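Local coordinates for protein coproheme decarboxylase (Thermus thermophilus, PDB 1VDH) that decarboxylates Fe-coproporphyrin III stepwise to heme b with hydrogen peroxide, the last step of coproporphyrin-dependent heme biosynthesis, and works as a homopentamer, at residues H70-L75 against G103-F108. Residues are numbered along the deposited sequence; the frame is centred on the assembly and turned at random.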
loop_
_atom_site.group_PDB
_atom_site.type_symbol
_atom_site.label_atom_id
_atom_site.label_comp_id
_atom_site.label_asym_id
_atom_site.label_seq_id
_atom_site.Cartn_x
_atom_site.Cartn_y
_atom_site.Cartn_z
ATOM N N HIS A 70 -13.807 -7.530 -6.524
ATOM C CA HIS A 70 -12.598 -7.282 -7.307
ATOM C C HIS A 70 -11.337 -7.963 -6.792
ATOM O O HIS A 70 -10.321 -7.992 -7.494
ATOM C CB HIS A 70 -12.333 -5.778 -7.406
ATOM C CG HIS A 70 -11.729 -5.186 -6.167
ATOM N ND1 HIS A 70 -12.390 -5.151 -4.958
ATOM C CD2 HIS A 70 -10.516 -4.623 -5.949
ATOM C CE1 HIS A 70 -11.611 -4.593 -4.047
ATOM N NE2 HIS A 70 -10.469 -4.264 -4.623
ATOM N N LYS A 71 -11.394 -8.508 -5.582
ATOM C CA LYS A 71 -10.221 -9.134 -4.987
ATOM C C LYS A 71 -9.789 -10.442 -5.639
ATOM O O LYS A 71 -8.613 -10.787 -5.605
ATOM C CB LYS A 71 -10.405 -9.310 -3.476
ATOM C CG LYS A 71 -10.679 -7.998 -2.728
ATOM C CD LYS A 71 -10.480 -8.157 -1.223
ATOM C CE LYS A 71 -11.340 -9.269 -0.631
ATOM N NZ LYS A 71 -12.784 -8.923 -0.554
ATOM N N ALA A 72 -10.740 -11.146 -6.246
ATOM C CA ALA A 72 -10.476 -12.416 -6.928
ATOM C C ALA A 72 -11.769 -12.885 -7.576
ATOM O O ALA A 72 -12.843 -12.490 -7.146
ATOM C CB ALA A 72 -9.992 -13.469 -5.934
ATOM N N ASP A 73 -11.659 -13.745 -8.586
ATOM C CA ASP A 73 -12.826 -14.293 -9.283
ATOM C C ASP A 73 -12.929 -15.796 -9.042
ATOM O O ASP A 73 -14.021 -16.340 -8.934
ATOM C CB ASP A 73 -12.730 -14.027 -10.786
ATOM C CG ASP A 73 -12.815 -12.560 -11.120
ATOM O OD1 ASP A 73 -12.183 -12.134 -12.110
ATOM O OD2 ASP A 73 -13.525 -11.832 -10.398
ATOM N N LEU A 74 -11.782 -16.464 -8.979
ATOM C CA LEU A 74 -11.751 -17.898 -8.741
ATOM C C LEU A 74 -10.740 -18.246 -7.660
ATOM O O LEU A 74 -9.641 -17.689 -7.613
ATOM C CB LEU A 74 -11.403 -18.656 -10.033
ATOM C CG LEU A 74 -12.433 -18.712 -11.172
ATOM C CD1 LEU A 74 -11.768 -19.230 -12.451
ATOM C CD2 LEU A 74 -13.605 -19.606 -10.784
ATOM N N LEU A 75 -11.151 -19.122 -6.753
ATOM C CA LEU A 75 -10.280 -19.599 -5.692
ATOM C C LEU A 75 -10.035 -21.077 -5.947
ATOM O O LEU A 75 -10.985 -21.847 -6.100
ATOM C CB LEU A 75 -10.933 -19.457 -4.311
ATOM C CG LEU A 75 -10.305 -20.334 -3.211
ATOM C CD1 LEU A 75 -8.832 -19.962 -2.998
ATOM C CD2 LEU A 75 -11.082 -20.201 -1.904
ATOM N N GLY A 103 -5.022 -14.055 -13.844
ATOM C CA GLY A 103 -3.994 -13.250 -13.216
ATOM C C GLY A 103 -4.039 -13.606 -11.740
ATOM O O GLY A 103 -5.128 -13.683 -11.166
ATOM N N ARG A 104 -2.889 -13.864 -11.122
ATOM C CA ARG A 104 -2.871 -14.200 -9.696
ATOM C C ARG A 104 -3.117 -12.923 -8.905
ATOM O O ARG A 104 -2.416 -11.931 -9.090
ATOM C CB ARG A 104 -1.528 -14.807 -9.275
ATOM C CG ARG A 104 -1.143 -16.087 -9.994
ATOM C CD ARG A 104 -0.019 -16.824 -9.254
ATOM N NE ARG A 104 -0.502 -17.464 -8.029
ATOM C CZ ARG A 104 0.152 -18.416 -7.367
ATOM N NH1 ARG A 104 1.333 -18.846 -7.798
ATOM N NH2 ARG A 104 -0.395 -18.978 -6.299
ATOM N N SER A 105 -4.114 -12.939 -8.028
ATOM C CA SER A 105 -4.426 -11.747 -7.246
ATOM C C SER A 105 -4.046 -11.852 -5.772
ATOM O O SER A 105 -3.745 -10.843 -5.136
ATOM C CB SER A 105 -5.906 -11.382 -7.391
ATOM O OG SER A 105 -6.741 -12.407 -6.887
ATOM N N TYR A 106 -4.086 -13.066 -5.231
ATOM C CA TYR A 106 -3.739 -13.304 -3.831
ATOM C C TYR A 106 -3.494 -14.798 -3.634
ATOM O O TYR A 106 -3.870 -15.615 -4.477
ATOM C CB TYR A 106 -4.876 -12.828 -2.907
ATOM C CG TYR A 106 -4.495 -12.728 -1.440
ATOM C CD1 TYR A 106 -3.570 -11.779 -1.002
ATOM C CD2 TYR A 106 -5.055 -13.585 -0.490
ATOM C CE1 TYR A 106 -3.211 -11.686 0.348
ATOM C CE2 TYR A 106 -4.703 -13.499 0.861
ATOM C CZ TYR A 106 -3.784 -12.549 1.269
ATOM O OH TYR A 106 -3.443 -12.455 2.600
ATOM N N SER A 107 -2.844 -15.147 -2.531
ATOM C CA SER A 107 -2.559 -16.542 -2.217
ATOM C C SER A 107 -2.180 -16.656 -0.754
ATOM O O SER A 107 -1.902 -15.650 -0.098
ATOM C CB SER A 107 -1.412 -17.082 -3.088
ATOM O OG SER A 107 -0.157 -16.587 -2.656
ATOM N N PHE A 108 -2.176 -17.883 -0.242
ATOM C CA PHE A 108 -1.816 -18.116 1.145
ATOM C C PHE A 108 -1.345 -19.551 1.309
ATOM O O PHE A 108 -1.992 -20.485 0.831
ATOM C CB PHE A 108 -3.011 -17.857 2.070
ATOM C CG PHE A 108 -2.622 -17.556 3.497
ATOM C CD1 PHE A 108 -2.024 -16.343 3.824
ATOM C CD2 PHE A 108 -2.858 -18.482 4.511
ATOM C CE1 PHE A 108 -1.664 -16.054 5.142
ATOM C CE2 PHE A 108 -2.504 -18.204 5.830
ATOM C CZ PHE A 108 -1.904 -16.986 6.148
HETATM O O HOH W 1 -6.715 -9.601 -4.003
#
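The backbone carbonyl oxygen of K71 is gripped twice. S105 donates its hydroxyl to it, OG to K71 O at 2.8 Å, and a water donates a second hydrogen bond to the same oxygen, also at 2.8 Å. The serine bond lies in the carbonyl plane on a lone pair, with a C=O...OG angle of 143°. What puts the hydroxyl there is chi1 of 62°, which tucks OG between the backbone N and the carbonyl carbon of its own residue. S105 CB follows it in, 3.3 Å from K71 O. The water reaches back to S105 O by a weak bond of 3.4 Å, so the serine meets the K71 carbonyl directly and, only loosely, through solvent. Beside this polar link the methyl of A72 rests against the hydroxyl, CB to S105 OG at 3.6 Å, and the same methyl also touches F21.

F21 belongs to strand 10-24, which pairs with both strand 74-80 and strand 102-116 in the beta barrel of the chlorite dismutase family, a member of the dimeric alpha-beta barrel superfamily. S105 and Y106 both face F21 in a classic beta bulge. The end of the K71 side chain leads away from S105, to a salt bridge of NZ with D194 of a neighbouring subunit. Replacing S105 by an alanine would remove OG and would probably leave the K71 carbonyl with the water alone among the donors described here. With so little surface buried, the turn before strand 74-80 is tied to strand 102-116 chiefly by one hydroxyl bond, with a loosely bridging water beside it, rather than by side-chain packing.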